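Local atomic coordinates of putative oxidoreductase (Magnetospirillum magnetotacticum, PDB entry 3C1A), a protein that probably acts as an NAD(P)-dependent oxidoreductase of the GFO/IDH/MocA family, pairing a nucleotide-binding Rossmann domain with a sheet-based C-terminal domain. Residues D276-P279 / L280-A283; P133-E136 / A137-A140; R285-A288 / G289-Q293; V125-T128 / Q129-N132. All coordinates share one frame; numbering follows the deposited sequence. Where two conformers were deposited one is given.

Interaction 1: residues D276-P279 / L280-A283; sequences DEMP and LTRA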
# COMPACT_ATOMS: atom_id res chain seq x y z
N ASP A 276 -11.14 6.27 14.10
CA ASP A 276 -10.14 7.27 13.70
C ASP A 276 -8.65 6.85 13.77
O ASP A 276 -7.79 7.68 13.57
CB ASP A 276 -10.42 8.57 14.46
CG ASP A 276 -11.75 9.23 14.02
OD1 ASP A 276 -11.78 9.83 12.92
OD2 ASP A 276 -12.75 9.14 14.76
N GLU A 277 -8.36 5.58 14.03
CA GLU A 277 -6.98 5.15 14.02
C GLU A 277 -6.39 5.45 12.66
O GLU A 277 -7.02 5.21 11.63
CB GLU A 277 -6.81 3.67 14.38
CG GLU A 277 -5.34 3.24 14.43
CD GLU A 277 -5.13 1.82 14.91
OE1 GLU A 277 -6.04 1.00 14.77
OE2 GLU A 277 -4.05 1.52 15.45
N MSE A 278 -5.18 6.00 12.64
CA MSE A 278 -4.50 6.26 11.38
C MSE A 278 -4.08 4.98 10.67
O MSE A 278 -3.61 4.04 11.29
CB MSE A 278 -3.33 7.19 11.56
CG MSE A 278 -3.76 8.61 11.27
SE MSE A 278 -2.19 9.56 10.95
CE MSE A 278 -1.65 9.59 12.55
N PRO A 279 -4.31 4.91 9.36
CA PRO A 279 -3.93 3.67 8.69
C PRO A 279 -2.51 3.19 8.96
O PRO A 279 -2.33 2.00 9.25
CB PRO A 279 -4.13 3.99 7.20
CG PRO A 279 -5.20 5.05 7.20
CD PRO A 279 -4.95 5.86 8.44
N LEU A 280 -1.51 4.06 8.87
CA LEU A 280 -0.13 3.62 9.08
C LEU A 280 0.10 3.16 10.51
O LEU A 280 0.88 2.24 10.76
CB LEU A 280 0.88 4.69 8.68
CG LEU A 280 2.36 4.37 8.81
CD1 LEU A 280 2.70 3.20 7.94
CD2 LEU A 280 3.19 5.61 8.43
N THR A 281 -0.53 3.82 11.46
CA THR A 281 -0.45 3.39 12.83
C THR A 281 -1.01 1.97 12.95
O THR A 281 -0.37 1.10 13.55
CB THR A 281 -1.15 4.36 13.78
OG1 THR A 281 -0.52 5.65 13.69
CG2 THR A 281 -1.08 3.84 15.19
N ARG A 282 -2.15 1.72 12.30
CA ARG A 282 -2.74 0.39 12.27
C ARG A 282 -1.87 -0.66 11.65
O ARG A 282 -1.75 -1.74 12.20
CB ARG A 282 -4.06 0.42 11.50
CG ARG A 282 -4.90 -0.84 11.63
CD ARG A 282 -6.34 -0.51 11.33
NE ARG A 282 -7.14 -1.72 11.29
CZ ARG A 282 -7.91 -2.14 12.29
NH1 ARG A 282 -8.00 -1.46 13.43
NH2 ARG A 282 -8.59 -3.26 12.14
N ALA A 283 -1.27 -0.35 10.50
CA ALA A 283 -0.34 -1.26 9.81
C ALA A 283 0.83 -1.73 10.68
O ALA A 283 1.09 -2.93 10.80
CB ALA A 283 0.20 -0.58 8.54
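Glu-277 and Arg-282 supply the charged part of this contact. Glu-277 OE1 meets the guanidinium at its edge, near its plane, 3.4 Å from Arg-282 NH1; the salt bridge is long and its hydrogen bond weak, with carboxylate and guanidinium planes 85° apart. Glu-277 turns CG away from its own N (chi1 -177°) and runs out extended, crossing the straight arm of Arg-282 at about a right angle and bringing OE2 to 3.6 Å from Arg-282 CA. Each charge has a stronger mate elsewhere: Arg-285 for Glu-277 and, in one of its two conformations, Glu-136 for Arg-282.

The backbone bonds are firmer. Arg-282 N gives a nearly straight bond to Met-278 O, 2.9 Å long, and Ala-283 N reaches Pro-279 O at the same length.

Thr-281 adds van der Waals contacts: its CG2 methyl sits 3.8 Å from the carboxylate oxygen Glu-277 OE2, and its OG1 lies beside CB of the selenomethionine Met-278. The side chains of Pro-279, which has no N-H to offer, and Leu-280 pack outside this turn, on Thr-128 and on helix 25-31 respectively. The whole is the first turn of helix 279-290, with Met-278 at the N-cap and a proline directly after it.

Interaction 2: residues P133-E136 / A137-A140; sequences PAWE and ALKA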
# COMPACT_ATOMS: atom_id res chain seq x y z
N PRO A 133 -9.16 2.03 8.65
CA PRO A 133 -10.50 1.68 9.16
C PRO A 133 -11.71 2.00 8.26
O PRO A 133 -12.71 1.33 8.34
CB PRO A 133 -10.59 2.48 10.47
CG PRO A 133 -9.15 2.60 10.89
CD PRO A 133 -8.41 2.85 9.62
N ALA A 134 -11.60 2.99 7.39
CA ALA A 134 -12.66 3.31 6.47
C ALA A 134 -12.87 2.18 5.43
O ALA A 134 -14.01 1.90 5.06
CB ALA A 134 -12.38 4.64 5.78
N TRP A 135 -11.79 1.54 4.97
CA TRP A 135 -11.84 0.46 3.98
C TRP A 135 -12.43 -0.79 4.62
O TRP A 135 -13.29 -1.46 4.05
CB TRP A 135 -10.44 0.18 3.41
CG TRP A 135 -10.44 -0.96 2.45
CD1 TRP A 135 -9.82 -2.14 2.59
CD2 TRP A 135 -11.09 -0.99 1.18
NE1 TRP A 135 -10.05 -2.94 1.49
CE2 TRP A 135 -10.84 -2.24 0.61
CE3 TRP A 135 -11.90 -0.08 0.48
CZ2 TRP A 135 -11.36 -2.62 -0.60
CZ3 TRP A 135 -12.41 -0.45 -0.73
CH2 TRP A 135 -12.15 -1.71 -1.26
N GLU A 136 -11.98 -1.05 5.84
CA GLU A 136 -12.54 -2.12 6.65
C GLU A 136 -14.06 -1.93 6.88
O GLU A 136 -14.83 -2.88 6.75
CB GLU A 136 -11.76 -2.22 7.96
CG GLU A 136 -10.28 -2.62 7.75
CD GLU A 136 -9.41 -2.44 8.98
OE1 GLU A 136 -9.97 -2.29 10.09
OE2 GLU A 136 -8.16 -2.44 8.85
N ALA A 137 -14.46 -0.69 7.17
CA ALA A 137 -15.89 -0.32 7.33
C ALA A 137 -16.69 -0.44 6.02
O ALA A 137 -17.84 -0.87 6.05
CB ALA A 137 -16.02 1.07 7.87
N LEU A 138 -16.09 -0.08 4.88
CA LEU A 138 -16.72 -0.25 3.58
C LEU A 138 -16.93 -1.73 3.27
O LEU A 138 -18.03 -2.14 2.87
CB LEU A 138 -15.89 0.39 2.44
CG LEU A 138 -16.40 0.33 0.99
CD1 LEU A 138 -15.75 1.45 0.09
CD2 LEU A 138 -16.16 -1.07 0.36
N LYS A 139 -15.89 -2.55 3.47
CA LYS A 139 -16.06 -3.98 3.27
C LYS A 139 -17.12 -4.59 4.20
O LYS A 139 -17.89 -5.44 3.76
CB LYS A 139 -14.75 -4.74 3.38
CG LYS A 139 -13.79 -4.37 2.28
CD LYS A 139 -12.63 -5.35 2.19
CE LYS A 139 -11.72 -5.22 3.41
NZ LYS A 139 -10.53 -6.12 3.32
N ALA A 140 -17.19 -4.11 5.45
CA ALA A 140 -18.20 -4.61 6.39
C ALA A 140 -19.64 -4.31 5.96
O ALA A 140 -20.58 -5.02 6.39
CB ALA A 140 -17.95 -4.04 7.80
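A chi1 of 177° sets the indole of Trp-135 opposite the backbone N, along the helix toward the next turn, where chi1 of Lys-139 (-65°) puts CG over one face of the ring and a bend at chi3 carries CE on to the indole nitrogen. The lysine chain crosses that face near the rim: CG stands 4.2 Å from the centroid of the five-membered ring and 21° off its normal, a CH-pi contact, and CE closes to 3.4 Å from Trp-135 NE1. Beyond that point the ammonium and the indole N-H share an acceptor, since Lys-139 NZ forms a salt bridge and Trp-135 NE1 a hydrogen bond with Asp-182 OD2. The far end of the indole meets Leu-138 instead, CZ3 lying 3.9 Å from Leu-138 CD1. An alanine in place of Trp-135 would remove the indole and would probably deprive Asp-182 of the indole N-H as a donor, and the methylenes of Lys-139 of the ring face they lie on.

Regular helical bonds hold these side chains in step. The one from Lys-139 N to Trp-135 O, 2.9 Å, is nearly straight, and Leu-138 N reaches Ala-134 O at 2.9 Å. Glu-136, which takes two conformations, pairs in one of them with Arg-282 of helix 279-290. Around this short helix, Trp-135 packs on Met-179 and Leu-183 of helix 168-184, and Leu-138 joins it against Leu-234 of strand 229-238 and Met-245 of strand 242-246, seating helix 133-140 against the mixed sheet.

Interaction 3: residues R285-A288 / G289-Q293; sequences RLFA and GAVRQ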
# COMPACT_ATOMS: atom_id res chain seq x y z
N ARG A 285 1.13 -1.22 14.07
CA ARG A 285 0.62 -1.86 15.30
C ARG A 285 0.28 -3.33 15.08
O ARG A 285 0.75 -4.19 15.81
CB ARG A 285 -0.60 -1.11 15.83
CG ARG A 285 -1.12 -1.64 17.18
CD ARG A 285 -2.36 -0.93 17.66
NE ARG A 285 -3.40 -0.91 16.64
CZ ARG A 285 -4.26 -1.89 16.42
NH1 ARG A 285 -4.23 -2.98 17.17
NH2 ARG A 285 -5.15 -1.76 15.46
N LEU A 286 -0.54 -3.61 14.07
CA LEU A 286 -0.88 -4.98 13.72
C LEU A 286 0.33 -5.83 13.36
O LEU A 286 0.47 -6.97 13.84
CB LEU A 286 -1.87 -5.01 12.57
CG LEU A 286 -3.27 -4.51 12.96
CD1 LEU A 286 -4.14 -4.50 11.67
CD2 LEU A 286 -3.87 -5.33 14.10
N PHE A 287 1.21 -5.30 12.53
CA PHE A 287 2.41 -6.03 12.10
C PHE A 287 3.23 -6.38 13.33
O PHE A 287 3.52 -7.53 13.53
CB PHE A 287 3.24 -5.22 11.10
CG PHE A 287 4.57 -5.81 10.81
CD1 PHE A 287 4.70 -6.92 9.96
CD2 PHE A 287 5.73 -5.27 11.35
CE1 PHE A 287 5.95 -7.51 9.71
CE2 PHE A 287 7.02 -5.84 11.06
CZ PHE A 287 7.13 -6.94 10.29
N ALA A 288 3.54 -5.41 14.17
CA ALA A 288 4.37 -5.69 15.35
C ALA A 288 3.69 -6.75 16.21
O ALA A 288 4.34 -7.65 16.75
CB ALA A 288 4.68 -4.43 16.14
N GLY A 289 2.36 -6.68 16.26
CA GLY A 289 1.56 -7.64 17.01
C GLY A 289 1.52 -9.06 16.49
O GLY A 289 1.21 -9.99 17.24
N ALA A 290 1.84 -9.24 15.22
CA ALA A 290 1.84 -10.55 14.63
C ALA A 290 3.23 -11.20 14.62
O ALA A 290 3.37 -12.38 14.30
CB ALA A 290 1.24 -10.46 13.27
N VAL A 291 4.28 -10.46 15.00
CA VAL A 291 5.65 -10.93 14.77
C VAL A 291 5.87 -12.26 15.53
O VAL A 291 6.38 -13.21 14.97
CB VAL A 291 6.72 -9.82 15.14
CG1 VAL A 291 8.11 -10.44 15.33
CG2 VAL A 291 6.77 -8.72 14.05
N ARG A 292 5.47 -12.27 16.79
CA ARG A 292 5.68 -13.41 17.67
C ARG A 292 4.57 -14.45 17.59
O ARG A 292 4.66 -15.51 18.20
CB ARG A 292 5.81 -12.94 19.12
CG ARG A 292 6.92 -11.96 19.33
CD ARG A 292 6.96 -11.47 20.74
NE ARG A 292 8.11 -10.61 20.93
CZ ARG A 292 8.28 -9.76 21.92
NH1 ARG A 292 7.38 -9.63 22.88
NH2 ARG A 292 9.39 -9.04 21.96
N GLN A 293 3.52 -14.16 16.84
CA GLN A 293 2.43 -15.09 16.58
C GLN A 293 1.96 -14.87 15.16
O GLN A 293 0.93 -14.23 14.92
CB GLN A 293 1.29 -14.88 17.57
CG GLN A 293 0.22 -15.95 17.43
CD GLN A 293 -0.81 -15.91 18.55
OE1 GLN A 293 -1.98 -15.60 18.32
NE2 GLN A 293 -0.38 -16.22 19.77
O HOH W 1 4.35 -9.75 18.37
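Phe-287 and Val-291 form the buried, better-packed side of this contact, one turn apart. With chi1 at 170° the phenyl group stands opposite its own N, and Val-291 CG2 comes over one face of the ring, offset toward the rim, 4.2 Å from both CE2 and CZ of Phe-287. The same methyl also touches the backbone, 3.5 Å from Phe-287 O, the closer of its approaches. In the valine it is CG1 that lies anti to the backbone N, leaving CG2 to meet the ring.

The backbone changes its bonding pattern beneath this pair. Gly-289 N keeps the helical spacing of four residues with a 3.0 Å bond to Arg-285 O. Ala-290 N bonds more strongly to Phe-287 O, three residues back, at 2.9 Å, approaching from above the carbonyl plane; its bond to Leu-286 O is weak. Val-291 N likewise reaches three residues back, to Ala-288 O, in a weak bond of 3.3 Å.

The solvent side is looser. Gly-289 is exposed there, and a water links the chain, donating to Ala-288 O at 2.7 Å and accepting from Arg-292 N at 3.2 Å. Arg-285, also exposed, pairs with Glu-277 at the start of the helix. On the buried side the helix packs on the Rossmann sheet: Phe-287 rests on Leu-13 of strand 11-17 and Ala-72 of strand 72-76, Val-291 on Val-11 and Ala-72, and Leu-286 and Ala-290 on Trp-124 of strand 123-126.

Interaction 4: residues V125-T128 / Q129-N132; sequences VEHT and QLFN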
# COMPACT_ATOMS: atom_id res chain seq x y z
N VAL A 125 3.06 -6.82 3.01
CA VAL A 125 3.31 -5.66 2.19
C VAL A 125 2.46 -4.47 2.69
O VAL A 125 1.27 -4.61 2.99
CB VAL A 125 3.06 -5.92 0.73
CG1 VAL A 125 3.28 -4.65 -0.08
CG2 VAL A 125 3.97 -7.09 0.26
N GLU A 126 3.08 -3.31 2.81
CA GLU A 126 2.43 -2.11 3.34
C GLU A 126 1.58 -1.39 2.29
O GLU A 126 2.01 -0.40 1.68
CB GLU A 126 3.45 -1.13 3.96
CG GLU A 126 2.88 -0.29 5.13
CD GLU A 126 2.21 1.03 4.70
OE1 GLU A 126 2.90 1.88 4.08
OE2 GLU A 126 1.01 1.23 5.02
N HIS A 127 0.39 -1.91 2.08
CA HIS A 127 -0.62 -1.32 1.17
C HIS A 127 -1.54 -0.59 2.11
O HIS A 127 -2.40 -1.17 2.76
CB HIS A 127 -1.41 -2.38 0.42
CG HIS A 127 -0.63 -3.15 -0.61
ND1 HIS A 127 -0.50 -4.51 -0.55
CD2 HIS A 127 0.01 -2.75 -1.74
CE1 HIS A 127 0.21 -4.93 -1.58
NE2 HIS A 127 0.55 -3.88 -2.31
N THR A 128 -1.33 0.69 2.22
CA THR A 128 -1.89 1.44 3.34
C THR A 128 -3.43 1.34 3.42
O THR A 128 -3.99 1.35 4.51
CB THR A 128 -1.47 2.88 3.22
OG1 THR A 128 -0.05 2.90 2.99
CG2 THR A 128 -1.80 3.65 4.49
N GLN A 129 -4.10 1.27 2.28
CA GLN A 129 -5.57 1.27 2.30
C GLN A 129 -6.10 0.05 3.00
O GLN A 129 -7.17 0.07 3.58
CB GLN A 129 -6.17 1.32 0.90
CG GLN A 129 -7.70 1.65 0.96
CD GLN A 129 -7.91 3.09 1.27
OE1 GLN A 129 -8.17 3.46 2.42
NE2 GLN A 129 -7.75 3.93 0.26
N LEU A 130 -5.38 -1.05 2.90
CA LEU A 130 -5.85 -2.28 3.47
C LEU A 130 -5.75 -2.29 5.00
O LEU A 130 -6.20 -3.24 5.62
CB LEU A 130 -5.09 -3.45 2.88
CG LEU A 130 -5.16 -3.56 1.37
CD1 LEU A 130 -4.46 -4.83 0.96
CD2 LEU A 130 -6.59 -3.59 0.88
N PHE A 131 -5.16 -1.24 5.59
CA PHE A 131 -5.07 -1.04 7.03
C PHE A 131 -5.87 0.19 7.45
O PHE A 131 -5.71 0.69 8.56
CB PHE A 131 -3.59 -0.84 7.43
CG PHE A 131 -2.73 -2.03 7.18
CD1 PHE A 131 -2.71 -3.10 8.07
CD2 PHE A 131 -1.95 -2.11 6.03
CE1 PHE A 131 -1.89 -4.20 7.85
CE2 PHE A 131 -1.13 -3.23 5.82
CZ PHE A 131 -1.12 -4.27 6.72
N ASN A 132 -6.69 0.73 6.55
CA ASN A 132 -7.48 1.92 6.84
C ASN A 132 -8.81 1.51 7.45
O ASN A 132 -9.55 0.73 6.84
CB ASN A 132 -7.69 2.67 5.52
CG ASN A 132 -8.44 3.98 5.70
OD1 ASN A 132 -8.97 4.27 6.77
ND2 ASN A 132 -8.53 4.75 4.62
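His-127 O takes a 3.0 Å bond from Leu-130 N directly after the chain has kinked in an inverse gamma turn centred on Glu-126, so that one tight turn runs straight into a 3-10 turn. The gamma turn is closed by His-127 N on Val-125 O, 3.0 Å; the next 3-10 bond runs from Phe-131 N to Thr-128 O, also 3.0 Å.

Two side-chain bonds brace the turns. Thr-128, with OG1 set beside its own N (chi1 -49°), donates to Glu-126 OE2 at 2.8 Å, on the syn side but 30° out of the carboxylate plane. Asn-132 ND2 reaches Gln-129 OE1 at 2.6 Å, a short bond lying nearly along the C=O axis. A valine at Thr-128 would lack the hydroxyl and is likely to leave this buried glutamate without that donor, its bent chain less firmly fixed.

Phe-131 comes back alongside the bend: CD2 lies 3.4 Å from His-127 O, and Val-125 O meets the ring edge in plane. On another flank, Leu-130 CD1 touches His-127 CB at 3.9 Å. Ser-299 OG bonds both His-127 ND1 and Val-125 O, and His-127 also packs on Lys-100, from the Glu-Lys-Pro sequence characteristic of this family. Gln-129 NE2 binds a tetraethylene glycol, probably from the crystallisation liquor. Asn-132 caps the next helix through OD1 to Ala-134 N, completing the passage from the last Rossmann strand to helix 133-140, a junction between the two domains of GFO/IDH/MocA proteins.

Overall arrangement
Interaction 4 is the buried hub, its centre about 5 Å from the centre of the chain; interactions 2 and 3 are partly buried, and interaction 1 lies at the surface. Interactions 1 and 3 belong to opposite ends of helix 279-290, with a salt bridge from Glu-277 to Arg-285 between them. Interaction 2 starts where interaction 4 stops and meets interaction 1 through one conformation of Glu-136. Phe-131 of interaction 4 packs on Ala-283 and Leu-286, tying the connection between domains to that helix. Charged pairs mark the exposed helix start, a lysine chain laid over an indole the C-terminal domain side, apolar packing the Rossmann side, and turn bonds the core.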